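Local coordinates for uncharacterized protein MTH_862 (Methanothermobacter thermautotrophicus, PDB 2R47) that is of unknown function but belongs to an archaeal family (DUF2124) and pairs with a second copy of itself through a shared beta sheet, at residues Glu119-Cys124 / Phe140-Asn145. Numbering follows the deposited sequence.
Sequences ELMGLC and FDCVIN
Residues 119-124 and 142-145 run parallel, 7° apart in direction, with their axes 4.7 Å from each other at the closest point. They belong to strands 118-125 and 142-154, neighbours in the mixed beta sheet, and the link between them passes through helices 128-131 and 134-137, a beta-alpha-beta crossover. Strand 142-154 ends the sheet within the chain, but Cys142 to Asn145 pair antiparallel with a strand of the second subunit, so the sheet continues across the dimer. Gly122 bonds the neighbouring strand through both its N and its O: its N donates to Cys142 O, and its O accepts Ile144 N at 2.8 Å, nearly along the C=O axis. Cys124 N to Ile144 O extends the pattern.

Just before strand 142-154 begins, the side chain of Asp141 supplies the acceptor for Leu120 N. Its CG lies anti to the carbonyl carbon (chi1 -62°), which brings OD2 to Leu120 N at 2.9 Å in a nearly straight bond (168°) through the anti lone pair. Asp141 N returns a bond to Leu120 O, which also takes a weak one from Cys142 N. An alanine here would remove the carboxylate and would probably leave Leu120 N without this acceptor, loosening the start of the pairing.

Phe140 lays its ring obliquely against the backbone at Gly122, with CD1 3.5 Å from Gly122 N. Val143 CG2 sits over one ring face, 3.6 Å above the plane and offset toward the rim. On the same face of the sheet as Val143, Asn145 OD1 accepts a bond from Asp127 N. On the other side of the sheet, Met121, Leu123 and Ile144 pack together, and helix 11-22 lies against Met121 and Ile144. The tightest carbon contact is Leu123 CD1 against Ile144 CB, at 3.5 Å.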
loop_
_atom_site.group_PDB
_atom_site.type_symbol
_atom_site.label_atom_id
_atom_site.label_comp_id
_atom_site.label_asym_id
_atom_site.label_seq_id
_atom_site.Cartn_x
_atom_site.Cartn_y
_atom_site.Cartn_z
ATOM N N GLU A 119 -5.142 21.744 7.160
ATOM C CA GLU A 119 -4.478 21.652 5.865
ATOM C C GLU A 119 -5.189 20.608 5.007
ATOM O O GLU A 119 -5.525 19.533 5.521
ATOM C CB GLU A 119 -3.027 21.236 6.093
ATOM C CG GLU A 119 -2.247 20.789 4.870
ATOM C CD GLU A 119 -0.756 20.661 5.139
ATOM O OE1 GLU A 119 -0.213 21.501 5.884
ATOM O OE2 GLU A 119 -0.118 19.733 4.607
ATOM N N LEU A 120 -5.384 20.918 3.722
ATOM C CA LEU A 120 -5.922 19.961 2.794
ATOM C C LEU A 120 -4.746 19.432 1.967
ATOM O O LEU A 120 -4.014 20.207 1.334
ATOM C CB LEU A 120 -6.957 20.610 1.882
ATOM C CG LEU A 120 -7.598 19.679 0.855
ATOM C CD1 LEU A 120 -8.367 18.541 1.662
ATOM C CD2 LEU A 120 -8.460 20.481 -0.199
ATOM N N MET A 121 -4.606 18.112 1.927
ATOM C CA MET A 121 -3.566 17.481 1.139
ATOM C C MET A 121 -4.108 16.422 0.187
ATOM O O MET A 121 -5.191 15.884 0.395
ATOM C CB MET A 121 -2.546 16.812 2.069
ATOM C CG MET A 121 -1.709 17.813 2.830
ATOM S SD MET A 121 -0.374 17.044 3.779
ATOM C CE MET A 121 0.145 15.687 2.669
ATOM N N GLY A 122 -3.332 16.148 -0.852
ATOM C CA GLY A 122 -3.566 15.001 -1.696
ATOM C C GLY A 122 -2.356 14.104 -1.807
ATOM O O GLY A 122 -1.202 14.560 -1.925
ATOM N N LEU A 123 -2.606 12.814 -1.833
ATOM C CA LEU A 123 -1.530 11.870 -2.011
ATOM C C LEU A 123 -2.015 11.001 -3.155
ATOM O O LEU A 123 -3.069 10.383 -3.057
ATOM C CB LEU A 123 -1.425 11.051 -0.731
ATOM C CG LEU A 123 -0.172 10.365 -0.265
ATOM C CD1 LEU A 123 0.929 11.399 -0.057
ATOM C CD2 LEU A 123 -0.526 9.678 1.102
ATOM N N CYS A 124 -1.310 11.002 -4.288
ATOM C CA CYS A 124 -1.807 10.221 -5.417
ATOM C C CYS A 124 -0.647 9.636 -6.243
ATOM O O CYS A 124 0.525 9.882 -5.955
ATOM C CB CYS A 124 -2.726 11.093 -6.312
ATOM S SG CYS A 124 -1.904 12.527 -7.054
ATOM N N PHE A 140 -5.844 22.727 -2.705
ATOM C CA PHE A 140 -4.860 21.894 -1.972
ATOM C C PHE A 140 -3.753 22.762 -1.356
ATOM O O PHE A 140 -3.204 23.649 -2.037
ATOM C CB PHE A 140 -4.195 20.864 -2.904
ATOM C CG PHE A 140 -5.053 19.711 -3.245
ATOM C CD1 PHE A 140 -5.301 18.707 -2.309
ATOM C CD2 PHE A 140 -5.541 19.562 -4.557
ATOM C CE1 PHE A 140 -6.090 17.570 -2.649
ATOM C CE2 PHE A 140 -6.312 18.455 -4.911
ATOM C CZ PHE A 140 -6.596 17.451 -3.955
ATOM N N ASP A 141 -3.403 22.480 -0.095
ATOM C CA ASP A 141 -2.200 23.065 0.474
ATOM C C ASP A 141 -0.931 22.343 0.067
ATOM O O ASP A 141 0.117 22.955 -0.079
ATOM C CB ASP A 141 -2.297 23.151 2.005
ATOM C CG ASP A 141 -3.439 24.051 2.447
ATOM O OD1 ASP A 141 -3.389 25.262 2.158
ATOM O OD2 ASP A 141 -4.406 23.549 3.040
ATOM N N CYS A 142 -1.008 21.020 -0.131
ATOM C CA CYS A 142 0.194 20.275 -0.495
ATOM C C CYS A 142 -0.278 19.022 -1.221
ATOM O O CYS A 142 -1.255 18.420 -0.794
ATOM C CB CYS A 142 1.021 19.876 0.775
ATOM S SG CYS A 142 2.407 18.689 0.508
ATOM N N VAL A 143 0.416 18.615 -2.284
ATOM C CA VAL A 143 0.087 17.357 -2.943
ATOM C C VAL A 143 1.401 16.588 -3.042
ATOM O O VAL A 143 2.422 17.171 -3.368
ATOM C CB VAL A 143 -0.549 17.558 -4.393
ATOM C CG1 VAL A 143 -0.539 16.214 -5.195
ATOM C CG2 VAL A 143 -1.997 18.086 -4.250
ATOM N N ILE A 144 1.378 15.296 -2.758
ATOM C CA ILE A 144 2.523 14.460 -2.989
ATOM C C ILE A 144 2.094 13.450 -4.047
ATOM O O ILE A 144 1.103 12.757 -3.861
ATOM C CB ILE A 144 2.924 13.720 -1.687
ATOM C CG1 ILE A 144 3.413 14.751 -0.651
ATOM C CG2 ILE A 144 4.061 12.718 -2.002
ATOM C CD1 ILE A 144 3.403 14.246 0.786
ATOM N N ASN A 145 2.776 13.468 -5.187
ATOM C CA ASN A 145 2.441 12.621 -6.323
ATOM C C ASN A 145 3.591 11.670 -6.614
ATOM O O ASN A 145 4.732 12.116 -6.679
ATOM C CB ASN A 145 2.164 13.477 -7.561
ATOM C CG ASN A 145 1.927 12.617 -8.800
ATOM O OD1 ASN A 145 1.165 11.660 -8.762
ATOM N ND2 ASN A 145 2.612 12.939 -9.888
#